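Local atomic coordinates of probable outer membrane protein (Pseudomonas aeruginosa, PDB entry 3DWO), a protein that probably carries long-chain fatty acids and other hydrophobic compounds across the outer membrane, as a channel of the FadL family. Residues Q46-K57 against Q90-F101; P119-D127 against F135-T143. All blocks are in the same frame, centred on the assembly; numbering follows the deposited sequence.

How the contacts relate
Contacts 1 and 2 are neighbouring antiparallel strand pairs in the wall of one barrel, their centres 13 Å apart. Segments 90-101 and 119-127 lie on strands that run side by side, so 46-57, 90-101, 119-127 and 135-143 follow one another round the wall. Contact 1 meets contact 2 through a probable hydrogen bond from T125 N to A91 O (3.1 Å) and through A91 CB on W126 CD2 (3.6 Å). The octyl tail of C8E (chain E) threads the wall between strands 93-105 and 110-125, from C8, 3.4 Å from A52 CB on the inner face, past L97, F93 and G121 to C1 at K140 and E142 outside, a path consistent with lateral passage.

Contact 1 of 2, residues Q46-K57 against Q90-F101; sequences QLTVNYADIDIK and QAGFGAWLPTGF. With C8E ((hydroxyethyloxy)tri(ethyloxy)octane), chain E; C8E ((hydroxyethyloxy)tri(ethyloxy)octane), chain L.
Y51 meets W96 on the outer face of an antiparallel beta pair in the FadL-type barrel wall, where residues 46-57 and 90-101 are laced together by regular backbone hydrogen bonds. The tyrosine turns an edge to the indole: Y51 CD2 stands over the middle of the indole, above the CD2-CE2 bond shared by its two rings, 3.4 Å from W96 CE2, with the phenol 64° from the plane of the six-membered ring. With CG anti to the backbone N (chi1 -176°), the phenol lies along its partner strand, and Y51 OH comes within 3.2 Å of G94 CA, where glycine has no side chain to block it. V49 CG2 adds a methyl beside the same indole.

F93 lies on the other face, which looks into the barrel. Its first torsion sets CG between the backbone N and carbonyl carbon and leans the ring alongside I54; I54 CB sits over one face, a CH-pi contact at 4.1 Å from the ring centroid, while I54 CG1 reaches F93 CZ at 3.5 Å. Farther along this face N50 lies beside L97, but its OD1 bonds to S436; helix 10-14 packs against T48 and N50 from within.

Beyond F93 the regular ladder gives way to Q90, whose bent side chain stands in for the backbone. Q90 OE1 accepts from I56 N at 3.0 Å, nearly straight at 168°, and from G92 N of its own segment, so two bonds fix the amide, while A91 N returns a bond to I56 O. The side chains of Q90 and D55 cross at about a right angle: Q90 NE2 is just 2.7 Å from D55 OD1, yet poorly directed for a hydrogen bond, and D55 OD2 instead makes a salt bridge with K431 NZ.

Contact 2 of 2, residues P119-D127 against F135-T143; sequences PMGMRSTWD and FAVDTKIET. With C8E ((hydroxyethyloxy)tri(ethyloxy)octane), chain E; C8E ((hydroxyethyloxy)tri(ethyloxy)octane), chain D.
M122 and I141 form the apolar centre, a hydrogen-bonded antiparallel pair whose side chains share the inner face. M122 CB rests 4.2 Å from I141 CD1, but with chi2 at 44° and chi3 at 55° the thioether folds away from I141, and its SD receives a weak bond from R123 N. I141 CG1 in turn touches O9 of a second detergent, C8E of chain D, at 3.3 Å.

Toward one end, M120 packs closely on T143: M120 CB is 3.2 Å from T143 OG1, a hydroxyl bonded to T169 of the next strand. P119 follows, its CD against T143 O at 3.0 Å; as a proline it has no N-H to give that carbonyl.

On the outer face, K140 CE and E142 OE1 flank C1 of the chain E detergent, the end of a tail that comes through the wall from the inner face past G121, where no side chain obstructs it.

The other end is polar. S124 OG and T139 OG1 share a water, and S124 OG also bonds to R372 O. T125 sets CB 3.2 Å from D138 OD1, and a second water donates to that oxygen (2.6 Å) and to W126 O. W126 N closes the ladder on V137 O at 172°. V137 and D138 both face S174 of the adjacent strand 158-177, a classic beta bulge.

P119 and G121 bond through their backbones to V5 and F3 of the N-terminal segment. Beside these residues the non-extended backbone of P119 breaks the run of strand 110-125, consistent with the third-strand kink and lateral opening of FadL-family channels.

Contact 1 of 2, residues Q46-K57 against Q90-F101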
loop_
_atom_site.group_PDB
_atom_site.type_symbol
_atom_site.label_atom_id
_atom_site.label_comp_id
_atom_site.label_asym_id
_atom_site.label_seq_id
_atom_site.Cartn_x
_atom_site.Cartn_y
_atom_site.Cartn_z
ATOM N N GLN A 46 -20.770 0.426 -12.071
ATOM C CA GLN A 46 -19.487 0.609 -12.737
ATOM C C GLN A 46 -18.416 -0.390 -12.314
ATOM O O GLN A 46 -18.278 -0.708 -11.135
ATOM C CB GLN A 46 -18.990 2.029 -12.466
ATOM C CG GLN A 46 -17.672 2.394 -13.114
ATOM C CD GLN A 46 -17.215 3.787 -12.715
ATOM O OE1 GLN A 46 -16.952 4.056 -11.540
ATOM N NE2 GLN A 46 -17.128 4.682 -13.688
ATOM N N LEU A 47 -17.661 -0.879 -13.290
ATOM C CA LEU A 47 -16.583 -1.817 -13.028
ATOM C C LEU A 47 -15.286 -1.290 -13.623
ATOM O O LEU A 47 -15.241 -0.885 -14.785
ATOM C CB LEU A 47 -16.884 -3.188 -13.629
ATOM C CG LEU A 47 -15.684 -4.145 -13.573
ATOM C CD1 LEU A 47 -15.273 -4.391 -12.123
ATOM C CD2 LEU A 47 -16.039 -5.459 -14.254
ATOM N N THR A 48 -14.233 -1.299 -12.816
ATOM C CA THR A 48 -12.930 -0.831 -13.253
ATOM C C THR A 48 -11.899 -1.935 -13.069
ATOM O O THR A 48 -11.947 -2.691 -12.100
ATOM C CB THR A 48 -12.469 0.403 -12.437
ATOM O OG1 THR A 48 -13.310 1.526 -12.741
ATOM C CG2 THR A 48 -11.018 0.753 -12.766
ATOM N N VAL A 49 -10.975 -2.032 -14.018
ATOM C CA VAL A 49 -9.914 -3.014 -13.941
ATOM C C VAL A 49 -8.603 -2.332 -14.320
ATOM O O VAL A 49 -8.439 -1.848 -15.443
ATOM C CB VAL A 49 -10.181 -4.200 -14.874
ATOM C CG1 VAL A 49 -10.471 -3.707 -16.276
ATOM C CG2 VAL A 49 -8.988 -5.125 -14.874
ATOM N N ASN A 50 -7.679 -2.278 -13.366
ATOM C CA ASN A 50 -6.382 -1.649 -13.589
ATOM C C ASN A 50 -5.284 -2.685 -13.588
ATOM O O ASN A 50 -5.412 -3.748 -12.980
ATOM C CB ASN A 50 -6.034 -0.668 -12.462
ATOM C CG ASN A 50 -7.137 0.305 -12.163
ATOM O OD1 ASN A 50 -7.438 1.182 -12.965
ATOM N ND2 ASN A 50 -7.746 0.162 -10.990
ATOM N N TYR A 51 -4.196 -2.361 -14.267
ATOM C CA TYR A 51 -3.036 -3.222 -14.267
ATOM C C TYR A 51 -1.884 -2.307 -13.902
ATOM O O TYR A 51 -1.575 -1.357 -14.626
ATOM C CB TYR A 51 -2.787 -3.864 -15.628
ATOM C CG TYR A 51 -1.625 -4.823 -15.576
ATOM C CD1 TYR A 51 -0.336 -4.413 -15.918
ATOM C CD2 TYR A 51 -1.804 -6.128 -15.125
ATOM C CE1 TYR A 51 0.746 -5.284 -15.811
ATOM C CE2 TYR A 51 -0.730 -7.008 -15.012
ATOM C CZ TYR A 51 0.541 -6.582 -15.356
ATOM O OH TYR A 51 1.603 -7.456 -15.249
ATOM N N ALA A 52 -1.272 -2.582 -12.759
ATOM C CA ALA A 52 -0.166 -1.775 -12.282
ATOM C C ALA A 52 1.149 -2.482 -12.519
ATOM O O ALA A 52 1.338 -3.630 -12.113
ATOM C CB ALA A 52 -0.339 -1.474 -10.811
ATOM N N ASP A 53 2.048 -1.781 -13.195
ATOM C CA ASP A 53 3.364 -2.294 -13.509
ATOM C C ASP A 53 4.355 -1.480 -12.694
ATOM O O ASP A 53 4.554 -0.292 -12.948
ATOM C CB ASP A 53 3.635 -2.143 -15.005
ATOM C CG ASP A 53 5.036 -2.548 -15.379
ATOM O OD1 ASP A 53 5.511 -3.579 -14.857
ATOM O OD2 ASP A 53 5.660 -1.841 -16.198
ATOM N N ILE A 54 4.964 -2.132 -11.708
ATOM C CA ILE A 54 5.910 -1.480 -10.815
ATOM C C ILE A 54 7.313 -2.060 -10.938
ATOM O O ILE A 54 7.513 -3.271 -10.853
ATOM C CB ILE A 54 5.446 -1.603 -9.344
ATOM C CG1 ILE A 54 3.981 -1.166 -9.221
ATOM C CG2 ILE A 54 6.332 -0.763 -8.446
ATOM C CD1 ILE A 54 3.692 0.244 -9.717
ATOM N N ASP A 55 8.283 -1.172 -11.127
ATOM C CA ASP A 55 9.678 -1.554 -11.280
ATOM C C ASP A 55 10.436 -1.146 -10.025
ATOM O O ASP A 55 10.369 0.011 -9.612
ATOM C CB ASP A 55 10.269 -0.827 -12.483
ATOM C CG ASP A 55 11.535 -1.469 -12.984
ATOM O OD1 ASP A 55 11.435 -2.486 -13.704
ATOM O OD2 ASP A 55 12.628 -0.965 -12.657
ATOM N N ILE A 56 11.166 -2.083 -9.428
ATOM C CA ILE A 56 11.934 -1.798 -8.214
ATOM C C ILE A 56 13.340 -2.383 -8.295
ATOM O O ILE A 56 13.510 -3.567 -8.598
ATOM C CB ILE A 56 11.265 -2.408 -6.956
ATOM C CG1 ILE A 56 9.834 -1.904 -6.812
ATOM C CG2 ILE A 56 12.079 -2.051 -5.722
ATOM C CD1 ILE A 56 9.022 -2.664 -5.760
ATOM N N LYS A 57 14.341 -1.559 -8.009
ATOM C CA LYS A 57 15.726 -2.004 -8.045
ATOM C C LYS A 57 16.582 -1.362 -6.954
ATOM O O LYS A 57 16.277 -0.280 -6.455
ATOM C CB LYS A 57 16.356 -1.691 -9.402
ATOM C CG LYS A 57 15.819 -2.502 -10.563
ATOM C CD LYS A 57 16.543 -2.091 -11.834
ATOM C CE LYS A 57 15.926 -2.721 -13.079
ATOM N NZ LYS A 57 16.571 -2.177 -14.312
ATOM N N GLN A 90 15.376 -7.577 -10.176
ATOM C CA GLN A 90 14.155 -6.789 -10.336
ATOM C C GLN A 90 13.123 -7.294 -9.305
ATOM O O GLN A 90 12.600 -8.406 -9.419
ATOM C CB GLN A 90 13.637 -6.963 -11.770
ATOM C CG GLN A 90 12.214 -6.473 -11.998
ATOM C CD GLN A 90 12.046 -5.007 -11.682
ATOM O OE1 GLN A 90 11.162 -4.628 -10.921
ATOM N NE2 GLN A 90 12.898 -4.171 -12.267
ATOM N N ALA A 91 12.839 -6.472 -8.299
ATOM C CA ALA A 91 11.915 -6.841 -7.230
ATOM C C ALA A 91 10.478 -6.373 -7.447
ATOM O O ALA A 91 9.611 -6.581 -6.589
ATOM C CB ALA A 91 12.446 -6.299 -5.894
ATOM N N GLY A 92 10.232 -5.747 -8.596
ATOM C CA GLY A 92 8.909 -5.250 -8.927
ATOM C C GLY A 92 7.903 -6.325 -9.303
ATOM O O GLY A 92 8.192 -7.524 -9.224
ATOM N N PHE A 93 6.723 -5.890 -9.736
ATOM C CA PHE A 93 5.653 -6.803 -10.109
ATOM C C PHE A 93 4.678 -6.170 -11.091
ATOM O O PHE A 93 4.804 -5.008 -11.474
ATOM C CB PHE A 93 4.850 -7.191 -8.869
ATOM C CG PHE A 93 4.268 -6.004 -8.143
ATOM C CD1 PHE A 93 5.050 -5.256 -7.262
ATOM C CD2 PHE A 93 2.960 -5.595 -8.385
ATOM C CE1 PHE A 93 4.537 -4.114 -6.632
ATOM C CE2 PHE A 93 2.437 -4.458 -7.763
ATOM C CZ PHE A 93 3.229 -3.716 -6.885
ATOM N N GLY A 94 3.693 -6.973 -11.471
ATOM C CA GLY A 94 2.623 -6.556 -12.348
ATOM C C GLY A 94 1.422 -7.135 -11.626
ATOM O O GLY A 94 1.469 -8.293 -11.204
ATOM N N ALA A 95 0.361 -6.356 -11.448
ATOM C CA ALA A 95 -0.817 -6.863 -10.753
ATOM C C ALA A 95 -2.123 -6.284 -11.278
ATOM O O ALA A 95 -2.161 -5.178 -11.810
ATOM C CB ALA A 95 -0.696 -6.583 -9.261
ATOM N N TRP A 96 -3.196 -7.051 -11.127
ATOM C CA TRP A 96 -4.512 -6.603 -11.551
ATOM C C TRP A 96 -5.252 -6.096 -10.323
ATOM O O TRP A 96 -5.168 -6.698 -9.257
ATOM C CB TRP A 96 -5.307 -7.752 -12.174
ATOM C CG TRP A 96 -4.730 -8.251 -13.449
ATOM C CD1 TRP A 96 -3.843 -9.272 -13.605
ATOM C CD2 TRP A 96 -4.954 -7.709 -14.753
ATOM N NE1 TRP A 96 -3.494 -9.399 -14.930
ATOM C CE2 TRP A 96 -4.163 -8.450 -15.656
ATOM C CE3 TRP A 96 -5.747 -6.662 -15.246
ATOM C CZ2 TRP A 96 -4.140 -8.179 -17.029
ATOM C CZ3 TRP A 96 -5.726 -6.391 -16.611
ATOM C CH2 TRP A 96 -4.926 -7.148 -17.486
ATOM N N LEU A 97 -5.963 -4.984 -10.472
ATOM C CA LEU A 97 -6.724 -4.418 -9.367
ATOM C C LEU A 97 -8.110 -4.004 -9.813
ATOM O O LEU A 97 -8.287 -2.980 -10.480
ATOM C CB LEU A 97 -6.020 -3.205 -8.765
ATOM C CG LEU A 97 -4.804 -3.481 -7.889
ATOM C CD1 LEU A 97 -3.581 -3.714 -8.759
ATOM C CD2 LEU A 97 -4.589 -2.292 -6.964
ATOM N N PRO A 98 -9.117 -4.803 -9.445
ATOM C CA PRO A 98 -10.510 -4.544 -9.793
ATOM C C PRO A 98 -11.110 -3.554 -8.808
ATOM O O PRO A 98 -10.623 -3.410 -7.688
ATOM C CB PRO A 98 -11.142 -5.920 -9.666
ATOM C CG PRO A 98 -10.449 -6.454 -8.442
ATOM C CD PRO A 98 -8.993 -6.063 -8.689
ATOM N N THR A 99 -12.164 -2.876 -9.236
ATOM C CA THR A 99 -12.857 -1.917 -8.396
ATOM C C THR A 99 -14.289 -1.813 -8.912
ATOM O O THR A 99 -14.521 -1.738 -10.120
ATOM C CB THR A 99 -12.169 -0.542 -8.433
ATOM O OG1 THR A 99 -10.908 -0.622 -7.752
ATOM C CG2 THR A 99 -13.031 0.508 -7.758
ATOM N N GLY A 100 -15.248 -1.843 -7.992
ATOM C CA GLY A 100 -16.643 -1.765 -8.386
ATOM C C GLY A 100 -17.436 -0.745 -7.594
ATOM O O GLY A 100 -17.251 -0.604 -6.385
ATOM N N PHE A 101 -18.322 -0.030 -8.279
ATOM C CA PHE A 101 -19.150 0.976 -7.627
ATOM C C PHE A 101 -20.594 0.891 -8.092
ATOM O O PHE A 101 -20.880 0.681 -9.277
ATOM C CB PHE A 101 -18.621 2.381 -7.916
ATOM C CG PHE A 101 -17.245 2.641 -7.372
ATOM C CD1 PHE A 101 -17.029 2.732 -6.000
ATOM C CD2 PHE A 101 -16.163 2.807 -8.234
ATOM C CE1 PHE A 101 -15.754 2.988 -5.492
ATOM C CE2 PHE A 101 -14.888 3.064 -7.742
ATOM C CZ PHE A 101 -14.680 3.155 -6.368
HETATM C C1 C8E E . -1.141 -7.661 -5.020
HETATM C C2 C8E E . -0.201 -6.556 -4.895
HETATM C C3 C8E E . -0.815 -5.282 -4.531
HETATM C C4 C8E E . -1.005 -4.523 -5.754
HETATM C C5 C8E E . -0.573 -3.129 -5.521
HETATM C C6 C8E E . -1.153 -2.262 -6.522
HETATM C C7 C8E E . -0.409 -1.047 -6.261
HETATM C C8 C8E E . -0.008 -0.474 -7.553
HETATM O O9 C8E E . 0.346 0.865 -7.820
HETATM C C10 C8E E . -0.587 1.899 -7.588
HETATM C C11 C8E E . 0.139 3.152 -7.970
HETATM O O12 C8E E . 1.361 3.290 -7.218
HETATM C C13 C8E E . 2.305 4.268 -7.741
HETATM C C14 C8E E . 3.860 4.201 -7.621
HETATM O O15 C8E E . 4.801 3.132 -7.922
HETATM C C16 C8E E . 5.020 2.296 -6.766
HETATM C C17 C8E E . 6.179 2.746 -5.863
HETATM O O18 C8E E . 7.437 2.046 -5.790
HETATM C C19 C8E E . 7.440 1.016 -4.761
HETATM C C20 C8E E . 8.334 1.079 -3.471
HETATM O O21 C8E E . 7.714 1.408 -2.224
HETATM C C1 C8E L . -19.897 -4.391 -4.666
HETATM C C2 C8E L . -20.571 -3.813 -5.819
HETATM C C3 C8E L . -19.719 -3.630 -6.994
HETATM C C4 C8E L . -20.559 -3.103 -8.053
HETATM C C5 C8E L . -20.434 -3.980 -9.243
HETATM C C6 C8E L . -21.083 -3.374 -10.386
HETATM O O HOH W 1 -15.316 1.437 -10.938
HETATM O O HOH W 2 -9.240 1.392 -8.683
#

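Contact 2 of 2, residues P119-D127 against F135-T143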
loop_
_atom_site.group_PDB
_atom_site.type_symbol
_atom_site.label_atom_id
_atom_site.label_comp_id
_atom_site.label_asym_id
_atom_site.label_seq_id
_atom_site.Cartn_x
_atom_site.Cartn_y
_atom_site.Cartn_z
ATOM N N PRO A 119 -7.888 -0.741 -0.810
ATOM C CA PRO A 119 -7.215 0.330 -0.066
ATOM C C PRO A 119 -5.705 0.184 0.096
ATOM O O PRO A 119 -4.973 1.178 0.105
ATOM C CB PRO A 119 -7.912 0.303 1.300
ATOM C CG PRO A 119 -9.223 -0.376 1.033
ATOM C CD PRO A 119 -8.840 -1.450 0.062
ATOM N N MET A 120 -5.250 -1.057 0.240
ATOM C CA MET A 120 -3.838 -1.320 0.464
ATOM C C MET A 120 -3.260 -2.375 -0.461
ATOM O O MET A 120 -3.919 -3.365 -0.796
ATOM C CB MET A 120 -3.641 -1.745 1.921
ATOM C CG MET A 120 -2.596 -0.938 2.664
ATOM S SD MET A 120 -3.038 -0.645 4.390
ATOM C CE MET A 120 -3.076 -2.368 5.010
ATOM N N GLY A 121 -2.016 -2.158 -0.865
ATOM C CA GLY A 121 -1.361 -3.099 -1.747
ATOM C C GLY A 121 0.071 -2.733 -2.082
ATOM O O GLY A 121 0.357 -1.599 -2.467
ATOM N N MET A 122 0.976 -3.691 -1.918
ATOM C CA MET A 122 2.380 -3.487 -2.250
ATOM C C MET A 122 3.046 -4.843 -2.345
ATOM O O MET A 122 2.571 -5.827 -1.775
ATOM C CB MET A 122 3.094 -2.619 -1.211
ATOM C CG MET A 122 4.570 -2.335 -1.534
ATOM S SD MET A 122 4.975 -1.875 -3.264
ATOM C CE MET A 122 3.869 -0.480 -3.523
ATOM N N ARG A 123 4.148 -4.897 -3.072
ATOM C CA ARG A 123 4.832 -6.156 -3.249
ATOM C C ARG A 123 6.269 -5.912 -3.674
ATOM O O ARG A 123 6.540 -5.027 -4.476
ATOM C CB ARG A 123 4.091 -6.965 -4.317
ATOM C CG ARG A 123 4.682 -8.323 -4.651
ATOM C CD ARG A 123 3.811 -9.014 -5.697
ATOM N NE ARG A 123 4.014 -10.462 -5.764
ATOM C CZ ARG A 123 5.101 -11.052 -6.243
ATOM N NH1 ARG A 123 6.110 -10.319 -6.705
ATOM N NH2 ARG A 123 5.173 -12.375 -6.268
ATOM N N SER A 124 7.189 -6.678 -3.102
ATOM C CA SER A 124 8.585 -6.578 -3.471
ATOM C C SER A 124 9.186 -7.945 -3.195
ATOM O O SER A 124 9.012 -8.495 -2.111
ATOM C CB SER A 124 9.307 -5.467 -2.671
ATOM O OG SER A 124 9.229 -5.659 -1.265
ATOM N N THR A 125 9.869 -8.506 -4.191
ATOM C CA THR A 125 10.485 -9.816 -4.042
ATOM C C THR A 125 11.931 -9.774 -4.520
ATOM O O THR A 125 12.199 -9.713 -5.719
ATOM C CB THR A 125 9.704 -10.901 -4.836
ATOM O OG1 THR A 125 9.662 -10.561 -6.228
ATOM C CG2 THR A 125 8.282 -11.016 -4.317
ATOM N N TRP A 126 12.862 -9.797 -3.575
ATOM C CA TRP A 126 14.278 -9.756 -3.911
ATOM C C TRP A 126 14.816 -11.174 -4.008
ATOM O O TRP A 126 14.325 -12.080 -3.329
ATOM C CB TRP A 126 15.068 -8.997 -2.842
ATOM C CG TRP A 126 14.529 -7.625 -2.556
ATOM C CD1 TRP A 126 13.587 -7.283 -1.622
ATOM C CD2 TRP A 126 14.864 -6.417 -3.250
ATOM N NE1 TRP A 126 13.315 -5.932 -1.695
ATOM C CE2 TRP A 126 14.085 -5.379 -2.687
ATOM C CE3 TRP A 126 15.746 -6.112 -4.298
ATOM C CZ2 TRP A 126 14.161 -4.054 -3.139
ATOM C CZ3 TRP A 126 15.822 -4.789 -4.750
ATOM C CH2 TRP A 126 15.031 -3.778 -4.169
ATOM N N ASP A 127 15.820 -11.366 -4.856
ATOM C CA ASP A 127 16.428 -12.676 -5.009
ATOM C C ASP A 127 16.804 -13.131 -3.596
ATOM O O ASP A 127 17.429 -12.386 -2.850
ATOM C CB ASP A 127 17.666 -12.575 -5.900
ATOM C CG ASP A 127 18.333 -13.913 -6.117
ATOM O OD1 ASP A 127 19.099 -14.361 -5.233
ATOM O OD2 ASP A 127 18.074 -14.526 -7.175
ATOM N N PHE A 135 17.616 -8.254 5.558
ATOM C CA PHE A 135 16.622 -7.205 5.769
ATOM C C PHE A 135 15.296 -7.509 5.103
ATOM O O PHE A 135 14.242 -7.108 5.604
ATOM C CB PHE A 135 17.132 -5.859 5.242
ATOM C CG PHE A 135 18.340 -5.342 5.969
ATOM C CD1 PHE A 135 19.610 -5.812 5.659
ATOM C CD2 PHE A 135 18.202 -4.400 6.983
ATOM C CE1 PHE A 135 20.733 -5.349 6.351
ATOM C CE2 PHE A 135 19.314 -3.932 7.681
ATOM C CZ PHE A 135 20.583 -4.410 7.362
ATOM N N ALA A 136 15.343 -8.205 3.971
ATOM C CA ALA A 136 14.122 -8.539 3.263
ATOM C C ALA A 136 14.339 -9.444 2.068
ATOM O O ALA A 136 15.373 -9.385 1.391
ATOM C CB ALA A 136 13.425 -7.268 2.799
ATOM N N VAL A 137 13.353 -10.298 1.832
ATOM C CA VAL A 137 13.360 -11.180 0.681
ATOM C C VAL A 137 12.026 -10.870 0.006
ATOM O O VAL A 137 11.983 -10.127 -0.973
ATOM C CB VAL A 137 13.444 -12.671 1.081
ATOM C CG1 VAL A 137 13.375 -13.551 -0.171
ATOM C CG2 VAL A 137 14.758 -12.937 1.813
ATOM N N ASP A 138 10.935 -11.398 0.553
ATOM C CA ASP A 138 9.615 -11.140 -0.010
ATOM C C ASP A 138 8.692 -10.332 0.904
ATOM O O ASP A 138 8.700 -10.497 2.123
ATOM C CB ASP A 138 8.922 -12.455 -0.368
ATOM C CG ASP A 138 9.621 -13.188 -1.487
ATOM O OD1 ASP A 138 10.425 -12.549 -2.203
ATOM O OD2 ASP A 138 9.362 -14.398 -1.656
ATOM N N THR A 139 7.903 -9.451 0.294
ATOM C CA THR A 139 6.946 -8.628 1.019
ATOM C C THR A 139 5.693 -8.537 0.153
ATOM O O THR A 139 5.755 -8.126 -1.005
ATOM C CB THR A 139 7.490 -7.199 1.268
ATOM O OG1 THR A 139 8.698 -7.265 2.035
ATOM C CG2 THR A 139 6.467 -6.372 2.022
ATOM N N LYS A 140 4.561 -8.940 0.712
ATOM C CA LYS A 140 3.303 -8.909 -0.009
ATOM C C LYS A 140 2.177 -8.464 0.919
ATOM O O LYS A 140 1.962 -9.047 1.984
ATOM C CB LYS A 140 3.015 -10.298 -0.589
ATOM C CG LYS A 140 1.584 -10.516 -1.044
ATOM C CD LYS A 140 1.116 -9.448 -2.018
ATOM C CE LYS A 140 -0.330 -9.686 -2.421
ATOM N NZ LYS A 140 -0.517 -11.011 -3.088
ATOM N N ILE A 141 1.469 -7.415 0.511
ATOM C CA ILE A 141 0.367 -6.870 1.295
ATOM C C ILE A 141 -0.778 -6.487 0.367
ATOM O O ILE A 141 -0.567 -5.825 -0.642
ATOM C CB ILE A 141 0.755 -5.559 2.039
ATOM C CG1 ILE A 141 2.113 -5.699 2.716
ATOM C CG2 ILE A 141 -0.309 -5.207 3.062
ATOM C CD1 ILE A 141 3.281 -5.573 1.761
ATOM N N GLU A 142 -1.987 -6.910 0.703
ATOM C CA GLU A 142 -3.143 -6.527 -0.085
ATOM C C GLU A 142 -4.361 -6.470 0.810
ATOM O O GLU A 142 -4.580 -7.356 1.637
ATOM C CB GLU A 142 -3.408 -7.479 -1.257
ATOM C CG GLU A 142 -4.704 -7.093 -1.997
ATOM C CD GLU A 142 -4.760 -7.560 -3.451
ATOM O OE1 GLU A 142 -4.054 -8.526 -3.800
ATOM O OE2 GLU A 142 -5.527 -6.963 -4.243
ATOM N N THR A 143 -5.134 -5.399 0.647
ATOM C CA THR A 143 -6.351 -5.187 1.412
ATOM C C THR A 143 -7.488 -4.958 0.430
ATOM O O THR A 143 -7.406 -4.089 -0.433
ATOM C CB THR A 143 -6.240 -3.937 2.327
ATOM O OG1 THR A 143 -5.260 -4.172 3.348
ATOM C CG2 THR A 143 -7.585 -3.613 2.966
HETATM C C1 C8E E . -1.141 -7.661 -5.020
HETATM C C2 C8E E . -0.201 -6.556 -4.895
HETATM C C3 C8E E . -0.815 -5.282 -4.531
HETATM C C4 C8E E . -1.005 -4.523 -5.754
HETATM C C5 C8E E . -0.573 -3.129 -5.521
HETATM C C6 C8E E . -1.153 -2.262 -6.522
HETATM C C7 C8E E . -0.409 -1.047 -6.261
HETATM C C8 C8E E . -0.008 -0.474 -7.553
HETATM O O9 C8E E . 0.346 0.865 -7.820
HETATM C C10 C8E E . -0.587 1.899 -7.588
HETATM C C11 C8E E . 0.139 3.152 -7.970
HETATM O O12 C8E E . 1.361 3.290 -7.218
HETATM C C13 C8E E . 2.305 4.268 -7.741
HETATM C C14 C8E E . 3.860 4.201 -7.621
HETATM O O15 C8E E . 4.801 3.132 -7.922
HETATM C C16 C8E E . 5.020 2.296 -6.766
HETATM C C17 C8E E . 6.179 2.746 -5.863
HETATM O O18 C8E E . 7.437 2.046 -5.790
HETATM C C19 C8E E . 7.440 1.016 -4.761
HETATM C C20 C8E E . 8.334 1.079 -3.471
HETATM O O21 C8E E . 7.714 1.408 -2.224
HETATM C C1 C8E D . 9.559 1.330 4.775
HETATM C C2 C8E D . 9.235 -0.081 4.949
HETATM C C3 C8E D . 8.012 -0.355 5.691
HETATM C C4 C8E D . 7.814 -1.794 5.670
HETATM C C5 C8E D . 6.386 -2.086 5.951
HETATM C C6 C8E D . 6.048 -3.421 5.495
HETATM C C7 C8E D . 4.878 -3.679 6.317
HETATM C C8 C8E D . 3.866 -4.402 5.511
HETATM O O9 C8E D . 3.175 -5.589 5.874
HETATM C C10 C8E D . 3.922 -6.762 6.134
HETATM C C11 C8E D . 2.916 -7.812 6.490
HETATM O O12 C8E D . 2.776 -7.916 7.918
HETATM C C13 C8E D . 3.246 -9.164 8.514
HETATM C C14 C8E D . 4.715 -9.495 8.927
HETATM O O15 C8E D . 5.283 -10.004 10.172
HETATM C C16 C8E D . 5.666 -8.942 11.069
HETATM C C17 C8E D . 7.118 -8.453 10.906
HETATM O O18 C8E D . 8.134 -9.201 10.206
HETATM C C19 C8E D . 8.881 -10.105 11.065
HETATM C C20 C8E D . 10.447 -10.059 11.208
HETATM O O21 C8E D . 11.249 -10.913 10.377
HETATM O O HOH W 3 10.535 -7.290 0.172
HETATM O O HOH W 4 12.238 -13.674 -3.700
#